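Local coordinates for protein molybdopterin adenylyltransferase (Pyrococcus furiosus, PDB 4LHB) that catalyses the ATP-dependent adenylylation of molybdopterin, giving adenylyl-molybdopterin and diphosphate, a step in building the molybdenum or tungsten cofactor, at residues G34-S39 with K69-D74; V92-G97 with F157-S162; H65-I70 with F83-S88; I106-I111 with R141-I146; G52-E57 with A165-L170. One frame throughout, in Å; residues are numbered along the deposited sequence.

Contact 1. Residues G34-S39 with K69-D74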
# COMPACT_ATOMS: atom_id res chain seq x y z
N GLY C 34 -28.02 -2.51 -8.51
CA GLY C 34 -28.20 -1.16 -8.00
C GLY C 34 -27.45 -0.19 -8.88
O GLY C 34 -26.49 -0.55 -9.55
N VAL C 35 -27.91 1.05 -8.88
CA VAL C 35 -27.27 2.12 -9.62
C VAL C 35 -27.12 3.31 -8.67
O VAL C 35 -28.05 3.64 -7.87
CB VAL C 35 -28.14 2.51 -10.80
CG1 VAL C 35 -27.50 3.55 -11.68
CG2 VAL C 35 -28.45 1.27 -11.61
N ILE C 36 -25.95 3.94 -8.71
CA ILE C 36 -25.68 5.15 -7.91
C ILE C 36 -25.07 6.20 -8.82
O ILE C 36 -24.00 5.99 -9.39
CB ILE C 36 -24.77 4.84 -6.73
CG1 ILE C 36 -25.43 3.82 -5.80
CG2 ILE C 36 -24.45 6.12 -5.98
CD1 ILE C 36 -24.51 3.02 -4.86
N THR C 37 -25.72 7.33 -9.00
CA THR C 37 -25.07 8.38 -9.79
C THR C 37 -24.49 9.36 -8.78
O THR C 37 -25.16 9.75 -7.84
CB THR C 37 -26.02 9.04 -10.85
OG1 THR C 37 -26.65 10.18 -10.30
CG2 THR C 37 -27.08 8.10 -11.28
N VAL C 38 -23.21 9.68 -8.90
CA VAL C 38 -22.61 10.62 -7.96
C VAL C 38 -22.33 11.98 -8.64
O VAL C 38 -21.54 12.09 -9.61
CB VAL C 38 -21.40 9.99 -7.19
CG1 VAL C 38 -21.39 8.45 -7.29
CG2 VAL C 38 -20.08 10.58 -7.61
N SER C 39 -23.03 13.01 -8.12
CA SER C 39 -23.07 14.35 -8.74
C SER C 39 -23.56 15.41 -7.74
O SER C 39 -24.73 15.37 -7.30
CB SER C 39 -24.02 14.38 -9.96
OG SER C 39 -23.90 15.60 -10.72
N LYS C 69 -30.14 5.81 -6.44
CA LYS C 69 -29.98 7.00 -5.63
C LYS C 69 -28.99 7.95 -6.25
O LYS C 69 -28.02 7.49 -6.88
CB LYS C 69 -29.55 6.66 -4.23
CG LYS C 69 -29.53 7.87 -3.31
CD LYS C 69 -29.96 7.54 -1.89
CE LYS C 69 -29.38 8.46 -0.79
NZ LYS C 69 -29.29 7.69 0.50
N ILE C 70 -29.26 9.26 -6.13
CA ILE C 70 -28.34 10.30 -6.64
C ILE C 70 -27.73 10.80 -5.39
O ILE C 70 -28.46 11.12 -4.46
CB ILE C 70 -29.05 11.49 -7.30
CG1 ILE C 70 -30.12 10.98 -8.27
CG2 ILE C 70 -28.06 12.38 -8.07
CD1 ILE C 70 -30.12 11.68 -9.63
N VAL C 71 -26.41 10.82 -5.32
CA VAL C 71 -25.71 11.30 -4.11
C VAL C 71 -24.68 12.37 -4.47
O VAL C 71 -24.10 12.38 -5.55
CB VAL C 71 -25.02 10.13 -3.34
CG1 VAL C 71 -26.04 9.10 -2.85
CG2 VAL C 71 -23.90 9.46 -4.15
N PRO C 72 -24.43 13.28 -3.56
CA PRO C 72 -23.35 14.23 -3.83
C PRO C 72 -21.97 13.55 -3.96
O PRO C 72 -21.80 12.41 -3.57
CB PRO C 72 -23.38 15.12 -2.59
CG PRO C 72 -24.00 14.29 -1.56
CD PRO C 72 -25.02 13.46 -2.24
N ASP C 73 -20.99 14.28 -4.49
CA ASP C 73 -19.63 13.77 -4.66
C ASP C 73 -18.98 13.78 -3.30
O ASP C 73 -18.14 14.60 -3.01
CB ASP C 73 -18.85 14.58 -5.72
CG ASP C 73 -17.82 13.71 -6.55
OD1 ASP C 73 -17.46 14.21 -7.64
OD2 ASP C 73 -17.34 12.55 -6.17
N ASP C 74 -19.38 12.84 -2.45
CA ASP C 74 -19.06 12.82 -1.02
C ASP C 74 -18.85 11.35 -0.55
O ASP C 74 -19.75 10.52 -0.60
CB ASP C 74 -20.23 13.45 -0.27
CG ASP C 74 -20.05 13.44 1.27
OD1 ASP C 74 -20.19 12.40 1.91
OD2 ASP C 74 -19.80 14.51 1.85
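V35 opens the ladder: its carbonyl oxygen takes the N-H of K69, a weak bond of 3.3 Å between V35 O and K69 N. I36 pairs with K69 by backbone, but its side chain reaches further along, and CG2 of I36 comes to 3.8 Å from CG2 of V71. These two meet on the face where helix 75-87 lies, I36 and V71 both resting on A81. T37 then binds twice through its backbone. T37 N reaches K69 O at 3.1 Å, and T37 O takes V71 N at 3.0 Å, with an N-H...O angle of 168°. On the other face T37 OG1 lies 3.4 Å from I70 CG2, the branch that chi1 of -47° sets anti to I70's own nitrogen; the same hydroxyl has a weak bond to D49. V38 turns back to the V71 side: its CB lies 4.0 Å from V71 CG2, while its CG2 packs 3.7 Å from D73 OD2. S39 N closes the ladder on V71 O at 2.9 Å, just as the strand gives way to a helix that S39 OG caps at G42 N. D74 likewise caps helix 75-87, and its OD2 accepts from Q150 N of a second subunit. Neighbouring parallel strands 32-38 and 64-71, joined through helices 40-44 and 51-60, form a beta-alpha-beta crossover of an alpha/beta sandwich.

Contact 2. Residues V92-G97 with F157-S162; sequences VVVTTG and FSLPGS. With SO4 (sulfate ion), chain F.
T95 OG1 takes part in two hydrogen bonds: it accepts the hydroxyl hydrogen of S158, with S158 OG 2.6 Å from T95 OG1, and gives its own to water 1. That water hands its two hydrogens to G97 O and to L159 O, the latter 3.0 Å from the water oxygen, which ties the ends of both strands together. With chi1 at 63°, OG1 of T95 sits between its backbone N and carbonyl carbon, where S158 OG and the water can both reach it. The backbones form a regular parallel ladder, F157 N to V93 O, T95 N to F157 O and L159 N to T95 O, the last at 2.8 Å. G97 N continues it to L159 O, which therefore accepts twice. At the end of strand 92-96, T96 OG1, swung anti to its backbone N (chi1 175°), donates to P160 O, just past strand 153-159, at 2.8 Å from above the plane of that carbonyl. On the opposite face from T95 and S158, V94 CG2 packs 3.8 Å from L159 CD1, and V92 CG1 meets the edge of the F157 ring, 3.8 Å from CE2. G97 and G161 draw close, their CA atoms 3.9 Å apart, and G161 N donates to sulfate O4 at 3.1 Å in a nearly straight bond; T99 N holds the same ion. The sulfate probably came from the crystallisation liquor. Backbone N-H groups that hold a tetrahedral anion at the carboxyl ends of central parallel strands are consistent with a site suited to a phosphate of substrate or nucleotide.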
# COMPACT_ATOMS: atom_id res chain seq x y z
N VAL C 92 -24.66 -6.84 -8.22
CA VAL C 92 -23.92 -5.96 -9.10
C VAL C 92 -24.34 -4.51 -8.76
O VAL C 92 -25.51 -4.26 -8.50
CB VAL C 92 -24.27 -6.19 -10.56
CG1 VAL C 92 -23.45 -5.28 -11.44
CG2 VAL C 92 -24.09 -7.66 -10.95
N VAL C 93 -23.40 -3.58 -8.72
CA VAL C 93 -23.70 -2.19 -8.44
C VAL C 93 -22.87 -1.35 -9.36
O VAL C 93 -21.66 -1.57 -9.51
CB VAL C 93 -23.34 -1.77 -7.02
CG1 VAL C 93 -23.52 -0.26 -6.88
CG2 VAL C 93 -24.17 -2.53 -5.99
N VAL C 94 -23.49 -0.36 -9.98
CA VAL C 94 -22.79 0.49 -10.88
C VAL C 94 -22.96 1.94 -10.52
O VAL C 94 -24.06 2.43 -10.29
CB VAL C 94 -23.05 0.13 -12.34
CG1 VAL C 94 -24.20 -0.83 -12.48
CG2 VAL C 94 -23.07 1.35 -13.24
N THR C 95 -21.83 2.60 -10.37
CA THR C 95 -21.80 3.97 -9.97
C THR C 95 -21.47 4.67 -11.23
O THR C 95 -20.59 4.19 -12.00
CB THR C 95 -20.72 4.23 -8.88
OG1 THR C 95 -19.38 3.95 -9.41
CG2 THR C 95 -21.02 3.34 -7.71
N THR C 96 -22.12 5.80 -11.43
CA THR C 96 -21.68 6.74 -12.45
C THR C 96 -21.31 8.12 -11.88
O THR C 96 -22.06 8.71 -11.13
CB THR C 96 -22.73 6.90 -13.55
OG1 THR C 96 -22.27 7.92 -14.45
CG2 THR C 96 -24.13 7.22 -12.98
N GLY C 97 -20.15 8.63 -12.26
CA GLY C 97 -19.68 9.94 -11.76
C GLY C 97 -18.64 9.87 -10.62
O GLY C 97 -18.60 8.91 -9.84
N PHE C 157 -18.91 -1.83 -10.51
CA PHE C 157 -18.35 -1.18 -11.64
C PHE C 157 -18.47 0.34 -11.33
O PHE C 157 -19.55 0.82 -10.87
CB PHE C 157 -19.21 -1.50 -12.89
CG PHE C 157 -19.17 -2.94 -13.31
CD1 PHE C 157 -18.14 -3.42 -14.11
CD2 PHE C 157 -20.19 -3.81 -12.95
CE1 PHE C 157 -18.12 -4.76 -14.48
CE2 PHE C 157 -20.17 -5.14 -13.35
CZ PHE C 157 -19.14 -5.62 -14.09
N SER C 158 -17.42 1.08 -11.60
CA SER C 158 -17.48 2.53 -11.43
C SER C 158 -17.10 3.16 -12.72
O SER C 158 -16.01 2.97 -13.24
CB SER C 158 -16.59 3.01 -10.28
OG SER C 158 -17.21 2.55 -9.08
N LEU C 159 -18.05 3.93 -13.23
CA LEU C 159 -17.97 4.53 -14.54
C LEU C 159 -17.93 6.04 -14.45
O LEU C 159 -18.38 6.59 -13.44
CB LEU C 159 -19.23 4.11 -15.31
CG LEU C 159 -19.54 2.63 -15.41
CD1 LEU C 159 -20.89 2.50 -16.12
CD2 LEU C 159 -18.43 1.93 -16.19
N PRO C 160 -17.39 6.71 -15.48
CA PRO C 160 -17.47 8.16 -15.56
C PRO C 160 -18.89 8.62 -15.71
O PRO C 160 -19.81 7.81 -15.83
CB PRO C 160 -16.68 8.52 -16.82
CG PRO C 160 -15.76 7.37 -17.04
CD PRO C 160 -16.45 6.16 -16.48
N GLY C 161 -19.06 9.93 -15.70
CA GLY C 161 -20.34 10.58 -15.58
C GLY C 161 -21.01 10.81 -16.91
O GLY C 161 -22.23 10.70 -16.97
N SER C 162 -20.26 11.12 -17.96
CA SER C 162 -20.89 11.40 -19.25
C SER C 162 -21.73 10.22 -19.77
O SER C 162 -21.39 9.05 -19.52
CB SER C 162 -19.89 11.83 -20.30
OG SER C 162 -19.07 10.76 -20.71
S SO4 F . -16.66 11.99 -14.00
O1 SO4 F . -17.84 12.81 -13.68
O2 SO4 F . -15.40 12.66 -13.63
O3 SO4 F . -16.73 10.76 -13.17
O4 SO4 F . -16.58 11.71 -15.47
O HOH W 1 -18.69 6.05 -10.54

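Contact 3. Residues H65-I70 with F83-S88; sequences HVYYKI and FEAIKS
Y67 and A85 pack strand 64-71 against helix 75-87, the strand and the helix that follows it in an alpha/beta layer; the two segments run nearly antiparallel, at 162°. The apolar part is a ring laid on a helix backbone. Chi1 of -173° puts the Y67 ring anti to its own nitrogen and out over the helix, where A85 N stands 3.7 Å above the ring plane over its centre. The CB of A85 adds a CH-pi contact, 4.2 Å from the centroid of the Y67 ring. Further back, V66 CG2 approaches S88 CB to 4.3 Å at the helix end. The polar part gathers at E84. Y67 OH donates to E84 OE2, which approaches in the plane of the ring at its edge; the modelled separation is very short, so its exact length is doubtful. K69 NZ makes a long salt bridge to the same oxygen, at 3.6 Å. The other oxygen, OE1, is paired with K87 of a second subunit, so this edge of the layer also faces an interface. Within the helix, S88 turns its hydroxyl back: S88 OG donates to E84 O at 2.8 Å, while S88 N reaches that oxygen from the opposite face of the carbonyl.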
# COMPACT_ATOMS: atom_id res chain seq x y z
N HIS C 65 -33.70 -4.71 -11.23
CA HIS C 65 -33.27 -3.43 -10.63
C HIS C 65 -33.78 -3.33 -9.26
O HIS C 65 -34.97 -3.36 -9.10
CB HIS C 65 -33.88 -2.30 -11.44
CG HIS C 65 -33.64 -0.92 -10.88
ND1 HIS C 65 -32.49 -0.57 -10.24
CD2 HIS C 65 -34.42 0.22 -10.94
CE1 HIS C 65 -32.56 0.72 -9.91
NE2 HIS C 65 -33.73 1.20 -10.34
N VAL C 66 -32.92 -3.23 -8.25
CA VAL C 66 -33.41 -3.16 -6.85
C VAL C 66 -33.10 -1.86 -6.09
O VAL C 66 -33.49 -1.73 -4.94
CB VAL C 66 -32.87 -4.35 -6.01
CG1 VAL C 66 -33.33 -5.65 -6.63
CG2 VAL C 66 -31.34 -4.30 -5.89
N TYR C 67 -32.40 -0.92 -6.70
CA TYR C 67 -31.93 0.28 -5.97
C TYR C 67 -31.41 1.34 -6.89
O TYR C 67 -30.65 1.05 -7.80
CB TYR C 67 -30.79 -0.09 -5.02
CG TYR C 67 -30.35 1.02 -4.09
CD1 TYR C 67 -30.84 1.09 -2.81
CD2 TYR C 67 -29.43 2.01 -4.50
CE1 TYR C 67 -30.44 2.10 -1.95
CE2 TYR C 67 -29.05 3.02 -3.66
CZ TYR C 67 -29.55 3.06 -2.37
OH TYR C 67 -29.16 4.04 -1.46
N TYR C 68 -31.80 2.58 -6.61
CA TYR C 68 -31.29 3.78 -7.30
C TYR C 68 -31.21 5.00 -6.32
O TYR C 68 -32.08 5.17 -5.46
CB TYR C 68 -32.14 4.10 -8.49
CG TYR C 68 -31.85 5.41 -9.14
CD1 TYR C 68 -30.63 5.69 -9.67
CD2 TYR C 68 -32.85 6.37 -9.25
CE1 TYR C 68 -30.37 6.90 -10.29
CE2 TYR C 68 -32.61 7.59 -9.85
CZ TYR C 68 -31.37 7.86 -10.37
OH TYR C 68 -31.17 9.06 -11.00
N LYS C 69 -30.14 5.81 -6.44
CA LYS C 69 -29.98 7.00 -5.63
C LYS C 69 -28.99 7.95 -6.25
O LYS C 69 -28.02 7.49 -6.88
CB LYS C 69 -29.55 6.66 -4.23
CG LYS C 69 -29.53 7.87 -3.31
CD LYS C 69 -29.96 7.54 -1.89
CE LYS C 69 -29.38 8.46 -0.79
NZ LYS C 69 -29.29 7.69 0.50
N ILE C 70 -29.26 9.26 -6.13
CA ILE C 70 -28.34 10.30 -6.64
C ILE C 70 -27.73 10.80 -5.39
O ILE C 70 -28.46 11.12 -4.46
CB ILE C 70 -29.05 11.49 -7.30
CG1 ILE C 70 -30.12 10.98 -8.27
CG2 ILE C 70 -28.06 12.38 -8.07
CD1 ILE C 70 -30.12 11.68 -9.63
N PHE C 83 -23.79 0.46 0.22
CA PHE C 83 -24.17 -0.61 1.12
C PHE C 83 -25.68 -0.75 1.28
O PHE C 83 -26.16 -1.80 1.67
CB PHE C 83 -23.38 -0.55 2.43
CG PHE C 83 -21.97 -1.04 2.24
CD1 PHE C 83 -21.73 -2.38 2.10
CD2 PHE C 83 -20.94 -0.17 2.02
CE1 PHE C 83 -20.47 -2.85 1.81
CE2 PHE C 83 -19.66 -0.62 1.77
CZ PHE C 83 -19.43 -1.98 1.64
N GLU C 84 -26.42 0.29 0.96
CA GLU C 84 -27.86 0.14 0.87
C GLU C 84 -28.23 -0.72 -0.36
O GLU C 84 -29.07 -1.58 -0.27
CB GLU C 84 -28.55 1.50 0.78
CG GLU C 84 -28.76 2.19 2.12
CD GLU C 84 -29.59 3.47 2.00
OE1 GLU C 84 -30.19 3.82 3.01
OE2 GLU C 84 -29.63 4.13 0.94
N ALA C 85 -27.62 -0.44 -1.50
CA ALA C 85 -27.79 -1.25 -2.67
C ALA C 85 -27.51 -2.72 -2.31
O ALA C 85 -28.30 -3.61 -2.59
CB ALA C 85 -26.87 -0.78 -3.82
N ILE C 86 -26.40 -2.95 -1.61
CA ILE C 86 -26.04 -4.28 -1.25
C ILE C 86 -27.05 -4.87 -0.26
O ILE C 86 -27.39 -6.02 -0.38
CB ILE C 86 -24.60 -4.37 -0.74
CG1 ILE C 86 -23.61 -4.11 -1.86
CG2 ILE C 86 -24.29 -5.73 -0.16
CD1 ILE C 86 -22.20 -3.85 -1.36
N LYS C 87 -27.50 -4.12 0.72
CA LYS C 87 -28.44 -4.68 1.71
C LYS C 87 -29.75 -5.04 1.02
O LYS C 87 -30.35 -6.03 1.35
CB LYS C 87 -28.74 -3.75 2.87
CG LYS C 87 -29.38 -4.46 4.06
CD LYS C 87 -30.20 -3.53 4.92
CE LYS C 87 -30.91 -4.27 6.05
NZ LYS C 87 -30.28 -4.09 7.40
N SER C 88 -30.15 -4.26 0.03
CA SER C 88 -31.33 -4.62 -0.75
C SER C 88 -31.21 -5.87 -1.63
O SER C 88 -32.07 -6.06 -2.48
CB SER C 88 -31.63 -3.49 -1.71
OG SER C 88 -31.69 -2.34 -0.97

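Contact 4. Residues I106-I111 with R141-I146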
# COMPACT_ATOMS: atom_id res chain seq x y z
N ILE C 106 -14.21 11.51 -5.58
CA ILE C 106 -13.74 10.56 -4.58
C ILE C 106 -14.25 9.12 -4.76
O ILE C 106 -13.97 8.26 -3.90
CB ILE C 106 -14.12 11.03 -3.16
CG1 ILE C 106 -15.64 11.31 -3.02
CG2 ILE C 106 -13.36 12.30 -2.86
CD1 ILE C 106 -16.59 10.18 -3.44
N THR C 107 -14.92 8.85 -5.89
CA THR C 107 -15.63 7.57 -6.10
C THR C 107 -14.71 6.38 -6.08
O THR C 107 -14.93 5.47 -5.28
CB THR C 107 -16.48 7.54 -7.41
OG1 THR C 107 -17.41 8.62 -7.41
CG2 THR C 107 -17.26 6.23 -7.49
N ILE C 108 -13.68 6.38 -6.94
CA ILE C 108 -12.71 5.30 -6.96
C ILE C 108 -11.93 5.18 -5.61
O ILE C 108 -11.78 4.09 -5.03
CB ILE C 108 -11.76 5.44 -8.19
CG1 ILE C 108 -12.61 5.32 -9.46
CG2 ILE C 108 -10.63 4.37 -8.18
CD1 ILE C 108 -11.83 5.33 -10.76
N GLU C 109 -11.46 6.31 -5.10
CA GLU C 109 -10.76 6.33 -3.80
C GLU C 109 -11.67 5.78 -2.67
O GLU C 109 -11.20 5.10 -1.78
CB GLU C 109 -10.28 7.74 -3.47
CG GLU C 109 -9.22 8.26 -4.43
CD GLU C 109 -9.77 8.86 -5.74
OE1 GLU C 109 -11.04 8.97 -5.96
OE2 GLU C 109 -8.89 9.21 -6.55
N SER C 110 -12.98 6.02 -2.73
CA SER C 110 -13.82 5.53 -1.64
C SER C 110 -14.06 3.99 -1.72
O SER C 110 -14.02 3.29 -0.71
CB SER C 110 -15.13 6.32 -1.58
OG SER C 110 -14.86 7.71 -1.77
N ILE C 111 -14.26 3.50 -2.94
CA ILE C 111 -14.68 2.12 -3.20
C ILE C 111 -13.50 1.15 -3.34
O ILE C 111 -13.43 0.14 -2.67
CB ILE C 111 -15.59 2.08 -4.48
CG1 ILE C 111 -16.90 2.79 -4.17
CG2 ILE C 111 -15.89 0.66 -4.93
CD1 ILE C 111 -17.71 3.09 -5.42
N ARG C 141 -10.93 7.28 -16.17
CA ARG C 141 -10.75 6.37 -15.06
C ARG C 141 -12.05 5.63 -14.79
O ARG C 141 -13.15 6.18 -14.89
CB ARG C 141 -10.17 7.12 -13.85
CG ARG C 141 -9.00 8.05 -14.23
CD ARG C 141 -8.14 8.56 -13.06
NE ARG C 141 -9.00 8.72 -11.91
CZ ARG C 141 -8.60 8.72 -10.65
NH1 ARG C 141 -7.30 8.62 -10.35
NH2 ARG C 141 -9.51 8.85 -9.68
N ALA C 142 -11.93 4.35 -14.56
CA ALA C 142 -13.09 3.49 -14.35
C ALA C 142 -12.50 2.27 -13.79
O ALA C 142 -11.36 1.94 -14.08
CB ALA C 142 -13.76 3.15 -15.66
N THR C 143 -13.27 1.57 -12.99
CA THR C 143 -12.72 0.42 -12.29
C THR C 143 -13.83 -0.55 -12.01
O THR C 143 -15.01 -0.17 -12.06
CB THR C 143 -12.08 0.85 -10.95
OG1 THR C 143 -11.32 -0.25 -10.42
CG2 THR C 143 -13.14 1.31 -9.92
N ALA C 144 -13.46 -1.77 -11.67
CA ALA C 144 -14.44 -2.77 -11.24
C ALA C 144 -13.75 -3.76 -10.32
O ALA C 144 -12.55 -4.02 -10.47
CB ALA C 144 -15.06 -3.46 -12.46
N GLY C 145 -14.46 -4.32 -9.36
CA GLY C 145 -13.86 -5.29 -8.50
C GLY C 145 -14.92 -6.03 -7.75
O GLY C 145 -16.11 -5.67 -7.85
N ILE C 146 -14.47 -6.98 -6.92
CA ILE C 146 -15.33 -7.85 -6.15
C ILE C 146 -15.15 -7.60 -4.68
O ILE C 146 -14.04 -7.66 -4.17
CB ILE C 146 -14.95 -9.34 -6.38
CG1 ILE C 146 -15.20 -9.68 -7.85
CG2 ILE C 146 -15.81 -10.27 -5.55
CD1 ILE C 146 -14.05 -9.23 -8.70
O HOH W 2 -12.45 8.92 -8.26
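The short helix 107-111 leans on the start of the antiparallel strand 143-148 through I108, at one flank of the mixed sheet. I108 CG1 lies anti to its carbonyl carbon (chi1 -62°) and the chain continues extended, which carries CD1 to 3.9 Å from R141 CB and equally near A142 N. Midway, I108 CG1 meets T143 CG2 at 4.1 Å. This apolar patch is bordered by a polar one. The aliphatic part of R141 starts beside I108, and a bend at chi3 brings the guanidinium round to E109, whose own chain is bent at chi2. R141 NH2 and E109 OE2 form a salt bridge with a hydrogen bond of 3.2 Å; the side chains cross at about a right angle, the carboxylate and guanidinium planes are 27° apart, and E109 OE2 sits at the guanidinium edge. The placing of that oxygen is less certain than the rest. Water 2 joins in, accepting from I108 N at 3.1 Å and donating to E109 OE1 at 2.7 Å, with a weak link to R141 NH2. R141 has further ties: NE donates to T99 O, and NH1 to E118 O of a third subunit. The arrangement is that of a short helix packed against a face of an alpha/beta sheet beside strand 143-148, with a bridging arginine that works both inside the chain and at a subunit interface of the hexamer.

Contact 5. Residues G52-E57 with A165-L170; sequences GPLIIE and AVKTGL
I55 packs on V166 and L170 where segments 52-57 and 165-170, on helices 51-60 and 163-184, run 20° apart in direction, their axes 10.2 Å apart at closest approach. At CB the side chain forks. The CG2 branch goes to the sheet, touching CG2 of V35, whereas CG1, held anti to the carbonyl carbon by chi1 of -63°, turns to the partner helix. There I55 CG1 lies 3.6 Å from V166 CG1 and 4.1 Å from L170 CD1. The last carbon, I55 CD1, remains within 4.1 Å of V166 CG1 and comes down on V94 CG2 of the central strand. I55 crosses V166 and L170 at about a right angle, so its branch lies across both rather than alongside them. L54, one residue earlier, carries the outer part of the seam. Its CG stands 3.9 Å from L170 CD1, which thereby fits between L54 and I55, also close to I55 CA. L54 CD2 meets the lysine by its aliphatic stem, 3.5 Å from K167 CG. Every contact across the pair is apolar, and K167 brings only methylene carbon to it. Both helices lie on the same face of the sheet: I55 rests on V94 and T96, V166 on T96, while L170 also leans back on E58 and L59 of helix 51-60, and I56, turned away from this seam, packs on H65 and Y68 of strand 64-71.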
# COMPACT_ATOMS: atom_id res chain seq x y z
N GLY C 52 -27.72 7.61 -14.89
CA GLY C 52 -28.36 6.58 -14.07
C GLY C 52 -29.48 5.85 -14.83
O GLY C 52 -29.43 4.63 -15.00
N PRO C 53 -30.49 6.59 -15.32
CA PRO C 53 -31.63 5.97 -16.04
C PRO C 53 -31.25 5.14 -17.24
O PRO C 53 -31.85 4.08 -17.45
CB PRO C 53 -32.47 7.20 -16.47
CG PRO C 53 -32.20 8.17 -15.37
CD PRO C 53 -30.72 8.04 -15.09
N LEU C 54 -30.27 5.59 -18.01
CA LEU C 54 -29.75 4.77 -19.08
C LEU C 54 -29.28 3.40 -18.52
O LEU C 54 -29.76 2.36 -18.95
CB LEU C 54 -28.63 5.48 -19.83
CG LEU C 54 -27.98 4.69 -20.97
CD1 LEU C 54 -29.03 4.04 -21.90
CD2 LEU C 54 -27.02 5.62 -21.73
N ILE C 55 -28.38 3.43 -17.53
CA ILE C 55 -27.88 2.21 -16.87
C ILE C 55 -29.03 1.34 -16.41
O ILE C 55 -28.99 0.13 -16.58
CB ILE C 55 -26.92 2.50 -15.66
CG1 ILE C 55 -25.63 3.24 -16.09
CG2 ILE C 55 -26.47 1.25 -14.92
CD1 ILE C 55 -25.02 4.07 -14.98
N ILE C 56 -30.06 1.95 -15.83
CA ILE C 56 -31.20 1.18 -15.33
C ILE C 56 -31.97 0.53 -16.49
O ILE C 56 -32.43 -0.59 -16.39
CB ILE C 56 -32.17 2.05 -14.50
CG1 ILE C 56 -31.51 2.54 -13.22
CG2 ILE C 56 -33.46 1.30 -14.11
CD1 ILE C 56 -32.21 3.75 -12.65
N GLU C 57 -32.11 1.24 -17.59
CA GLU C 57 -32.81 0.73 -18.74
C GLU C 57 -32.07 -0.47 -19.26
O GLU C 57 -32.64 -1.55 -19.37
CB GLU C 57 -32.90 1.79 -19.83
CG GLU C 57 -33.98 1.57 -20.87
CD GLU C 57 -34.03 2.72 -21.88
OE1 GLU C 57 -35.11 3.30 -22.09
OE2 GLU C 57 -32.96 3.07 -22.44
N ALA C 165 -19.53 7.93 -22.05
CA ALA C 165 -18.66 7.09 -21.29
C ALA C 165 -19.51 5.98 -20.72
O ALA C 165 -19.08 4.80 -20.66
CB ALA C 165 -17.96 7.88 -20.19
N VAL C 166 -20.74 6.32 -20.31
CA VAL C 166 -21.58 5.29 -19.73
C VAL C 166 -22.02 4.19 -20.73
O VAL C 166 -22.08 3.00 -20.39
CB VAL C 166 -22.77 5.89 -19.01
CG1 VAL C 166 -23.82 4.82 -18.78
CG2 VAL C 166 -22.27 6.46 -17.70
N LYS C 167 -22.27 4.59 -21.97
CA LYS C 167 -22.69 3.63 -23.00
C LYS C 167 -21.55 2.68 -23.33
O LYS C 167 -21.78 1.49 -23.47
CB LYS C 167 -23.16 4.33 -24.26
CG LYS C 167 -24.53 4.99 -24.17
CD LYS C 167 -24.85 5.83 -25.42
CE LYS C 167 -24.65 5.04 -26.73
NZ LYS C 167 -25.30 5.70 -27.91
N THR C 168 -20.32 3.18 -23.43
CA THR C 168 -19.19 2.30 -23.67
C THR C 168 -19.03 1.32 -22.50
O THR C 168 -18.79 0.14 -22.71
CB THR C 168 -17.88 3.06 -23.87
OG1 THR C 168 -18.14 4.31 -24.54
CG2 THR C 168 -16.90 2.27 -24.70
N GLY C 169 -19.20 1.80 -21.27
CA GLY C 169 -19.16 0.89 -20.10
C GLY C 169 -20.25 -0.18 -20.08
O GLY C 169 -20.02 -1.37 -19.72
N LEU C 170 -21.43 0.25 -20.47
CA LEU C 170 -22.57 -0.66 -20.58
C LEU C 170 -22.34 -1.75 -21.64
O LEU C 170 -22.71 -2.90 -21.45
CB LEU C 170 -23.84 0.13 -20.86
CG LEU C 170 -24.39 0.82 -19.61
CD1 LEU C 170 -25.45 1.86 -19.99
CD2 LEU C 170 -24.89 -0.18 -18.58

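In the fold
Contacts 1 and 2 are buried pairings of parallel strands in one sheet, joined directly because strands 32-38 and 92-96 are neighbours, with T96 O bound to V38 N. Contact 5, also buried, lays two helices over the same strands and works by apolar packing alone. Contact 3 shares K69 and I70 with contact 1 but lies at the surface, where charges and a tyrosine hydroxyl take part. Contact 4, partly buried, mixes an apolar patch with a salt bridge and water; T107 OG1 links it to G97 O of contact 2. It is separate from contact 5, their centres about 16 Å apart. Other subunits reach contacts 1, 3 and 4.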